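Local coordinates for cellulosome anchoring protein cohesin region (Clostridium thermocellum, PDB 4DH2), which serves as a type I cohesin domain of a cellulosome anchoring protein, binding the dockerin of a partner protein, at residues A75-D79 / F91-D96. Sequence-based numbering, arbitrary orientation.
Sequences ANNFD and FLFDDD
D79 N gives L92 O a hydrogen bond of 2.9 Å, nearly along the C=O axis, and a water within reach of both L92 O and D79 OD2 may donate to either. L92 N returns the bond to D79 O, making D79 and L92 an antiparallel hydrogen-bonded pair in the beta hairpin of strands 78-83 and 88-94, with F78 and F93 the non-hydrogen-bonded pair beside it. Just before F78, where helix 74-77 gives way to the strand, N77 O takes D94 N at 2.9 Å in the carbonyl plane, and F93 CA comes within 3.1 Å of N77 O as a CA-H...O contact. The N77 side chain carries the pairing past the end of the strand. With CG beside its backbone N (chi1 -68°), its amide lies alongside D95, and N77 OD1 receives D96 N at 3.0 Å, nearly straight, though the donor stands 60° out of the carbonyl plane. A second water bridges ND2 to D95 OD1, and T72 also binds ND2, so both ends of the buried amide are held. On the face of F78 and F93, F78 CZ meets the edge of the F91 ring, 3.7 Å from F91 CD1. On the other, facing the dockerin chain, D79 and L92 pack on its L65, and D79 forms a salt bridge with its K61. Within this chain 78-83 is an outermost strand of the sheet, and 88-94 lies between it and 48-54.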
ATOM      1  N   ALA A  75       9.796  -9.134   6.481  1.00 24.68           N
ATOM      2  CA  ALA A  75       9.026 -10.144   7.183  1.00 29.04           C
ATOM      3  C   ALA A  75       8.053  -9.548   8.171  1.00 23.00           C
ATOM      4  O   ALA A  75       6.948 -10.055   8.332  1.00 30.63           O
ATOM      5  CB  ALA A  75       9.990 -11.135   7.906  1.00 38.22           C
ATOM      6  N   ASN A  76       8.449  -8.469   8.857  1.00 23.72           N
ATOM      7  CA  ASN A  76       7.578  -7.839   9.840  1.00 23.06           C
ATOM      8  C   ASN A  76       6.952  -6.527   9.372  1.00 22.36           C
ATOM      9  O   ASN A  76       5.933  -6.084   9.930  1.00 22.71           O
ATOM     10  CB  ASN A  76       8.368  -7.524  11.102  1.00 23.82           C
ATOM     11  CG  ASN A  76       8.717  -8.780  11.874  1.00 30.07           C
ATOM     12  OD1 ASN A  76       7.852  -9.628  12.071  1.00 33.67           O
ATOM     13  ND2 ASN A  76       9.975  -8.934  12.239  1.00 31.84           N
ATOM     14  N   ASN A  77       7.568  -5.907   8.380  1.00 24.85           N
ATOM     15  CA  ASN A  77       7.203  -4.518   8.043  1.00 23.38           C
ATOM     16  C   ASN A  77       6.387  -4.349   6.763  1.00 25.47           C
ATOM     17  O   ASN A  77       5.837  -3.267   6.522  1.00 20.69           O
ATOM     18  CB  ASN A  77       8.447  -3.667   7.920  1.00 21.90           C
ATOM     19  CG  ASN A  77       9.154  -3.462   9.226  1.00 19.39           C
ATOM     20  OD1 ASN A  77       8.697  -3.853  10.308  1.00 19.73           O
ATOM     21  ND2 ASN A  77      10.281  -2.837   9.128  1.00 19.41           N
ATOM     22  N   PHE A  78       6.303  -5.410   5.967  1.00 17.65           N
ATOM     23  CA  PHE A  78       5.784  -5.327   4.590  1.00 21.41           C
ATOM     24  C   PHE A  78       4.694  -6.359   4.342  1.00 27.14           C
ATOM     25  O   PHE A  78       4.868  -7.549   4.616  1.00 23.83           O
ATOM     26  CB  PHE A  78       6.938  -5.483   3.587  1.00 18.07           C
ATOM     27  CG  PHE A  78       6.513  -5.418   2.158  1.00 22.71           C
ATOM     28  CD1 PHE A  78       6.601  -4.226   1.457  1.00 26.09           C
ATOM     29  CD2 PHE A  78       6.052  -6.553   1.490  1.00 23.22           C
ATOM     30  CE1 PHE A  78       6.217  -4.162   0.122  1.00 22.82           C
ATOM     31  CE2 PHE A  78       5.660  -6.486   0.156  1.00 21.22           C
ATOM     32  CZ  PHE A  78       5.737  -5.301  -0.527  1.00 22.20           C
ATOM     33  N   ASP A  79       3.546  -5.882   3.872  1.00 21.11           N
ATOM     34  CA  ASP A  79       2.454  -6.748   3.474  1.00 21.91           C
ATOM     35  C   ASP A  79       1.875  -6.267   2.165  1.00 24.32           C
ATOM     36  O   ASP A  79       1.987  -5.094   1.813  1.00 20.67           O
ATOM     37  CB  ASP A  79       1.332  -6.711   4.487  1.00 24.24           C
ATOM     38  CG  ASP A  79       1.672  -7.456   5.756  1.00 39.51           C
ATOM     39  OD1 ASP A  79       1.534  -8.694   5.764  1.00 39.19           O
ATOM     40  OD2 ASP A  79       2.075  -6.790   6.735  1.00 34.39           O
ATOM     41  N   PHE A  91      -0.484  -2.308  -1.024  1.00 20.24           N
ATOM     42  CA  PHE A  91       0.728  -2.472  -0.237  1.00 16.85           C
ATOM     43  C   PHE A  91       0.557  -1.754   1.095  1.00 18.33           C
ATOM     44  O   PHE A  91      -0.046  -0.688   1.162  1.00 17.64           O
ATOM     45  CB  PHE A  91       1.917  -1.821  -0.936  1.00 17.40           C
ATOM     46  CG  PHE A  91       2.213  -2.385  -2.281  1.00 18.87           C
ATOM     47  CD1 PHE A  91       3.107  -3.432  -2.408  1.00 21.04           C
ATOM     48  CD2 PHE A  91       1.621  -1.873  -3.409  1.00 24.31           C
ATOM     49  CE1 PHE A  91       3.393  -3.967  -3.660  1.00 25.29           C
ATOM     50  CE2 PHE A  91       1.915  -2.402  -4.662  1.00 32.10           C
ATOM     51  CZ  PHE A  91       2.813  -3.447  -4.762  1.00 26.35           C
ATOM     52  N   LEU A  92       1.101  -2.352   2.150  1.00 17.16           N
ATOM     53  CA  LEU A  92       1.187  -1.699   3.440  1.00 17.26           C
ATOM     54  C   LEU A  92       2.570  -1.930   4.032  1.00 22.63           C
ATOM     55  O   LEU A  92       3.029  -3.084   4.204  1.00 19.58           O
ATOM     56  CB  LEU A  92       0.118  -2.244   4.363  1.00 21.39           C
ATOM     57  CG  LEU A  92       0.131  -1.589   5.750  1.00 21.14           C
ATOM     58  CD1 LEU A  92      -0.310  -0.117   5.682  1.00 19.50           C
ATOM     59  CD2 LEU A  92      -0.780  -2.385   6.659  1.00 28.00           C
ATOM     60  N   PHE A  93       3.226  -0.829   4.379  1.00 16.52           N
ATOM     61  CA  PHE A  93       4.510  -0.877   5.055  1.00 18.39           C
ATOM     62  C   PHE A  93       4.437  -0.107   6.345  1.00 19.60           C
ATOM     63  O   PHE A  93       3.837   0.962   6.391  1.00 19.11           O
ATOM     64  CB  PHE A  93       5.585  -0.238   4.179  1.00 15.66           C
ATOM     65  CG  PHE A  93       6.865  -0.004   4.907  1.00 18.86           C
ATOM     66  CD1 PHE A  93       7.807  -1.009   5.013  1.00 21.27           C
ATOM     67  CD2 PHE A  93       7.102   1.200   5.532  1.00 15.75           C
ATOM     68  CE1 PHE A  93       8.983  -0.811   5.737  1.00 20.03           C
ATOM     69  CE2 PHE A  93       8.268   1.414   6.269  1.00 22.08           C
ATOM     70  CZ  PHE A  93       9.219   0.393   6.372  1.00 19.50           C
ATOM     71  N   ASP A  94       5.044  -0.650   7.403  1.00 17.26           N
ATOM     72  CA  ASP A  94       5.199   0.068   8.640  1.00 13.14           C
ATOM     73  C   ASP A  94       6.459  -0.464   9.325  1.00 16.99           C
ATOM     74  O   ASP A  94       6.653  -1.670   9.410  1.00 17.15           O
ATOM     75  CB  ASP A  94       4.004  -0.171   9.558  1.00 16.23           C
ATOM     76  CG  ASP A  94       4.181   0.429  10.928  1.00 17.59           C
ATOM     77  OD1 ASP A  94       4.399   1.657  11.009  1.00 20.16           O
ATOM     78  OD2 ASP A  94       4.114  -0.324  11.956  1.00 21.25           O
ATOM     79  N   ASP A  95       7.312   0.439   9.791  1.00 17.70           N
ATOM     80  CA  ASP A  95       8.423   0.076  10.677  1.00 15.91           C
ATOM     81  C   ASP A  95       7.878  -0.386  12.032  1.00 17.15           C
ATOM     82  O   ASP A  95       7.681   0.386  12.955  1.00 16.97           O
ATOM     83  CB  ASP A  95       9.381   1.237  10.779  1.00 14.60           C
ATOM     84  CG  ASP A  95      10.562   0.931  11.685  1.00 31.00           C
ATOM     85  OD1 ASP A  95      10.850  -0.263  11.835  1.00 33.27           O
ATOM     86  OD2 ASP A  95      11.185   1.880  12.210  1.00 22.67           O
ATOM     87  N   ASP A  96       7.651  -1.692  12.109  1.00 19.33           N
ATOM     88  CA  ASP A  96       6.797  -2.321  13.106  1.00 19.86           C
ATOM     89  C   ASP A  96       7.181  -2.080  14.559  1.00 20.35           C
ATOM     90  O   ASP A  96       6.315  -2.004  15.415  1.00 24.42           O
ATOM     91  CB  ASP A  96       6.793  -3.816  12.803  1.00 19.73           C
ATOM     92  CG  ASP A  96       5.834  -4.604  13.665  1.00 29.59           C
ATOM     93  OD1 ASP A  96       4.615  -4.301  13.694  1.00 25.96           O
ATOM     94  OD2 ASP A  96       6.325  -5.541  14.335  1.00 35.74           O
TER
HETATM   95  O   HOH W   1      12.146  -2.449  11.502  1.00 37.18           O
HETATM   96  O   HOH W   2       2.550  -4.110   7.084  1.00 35.91           O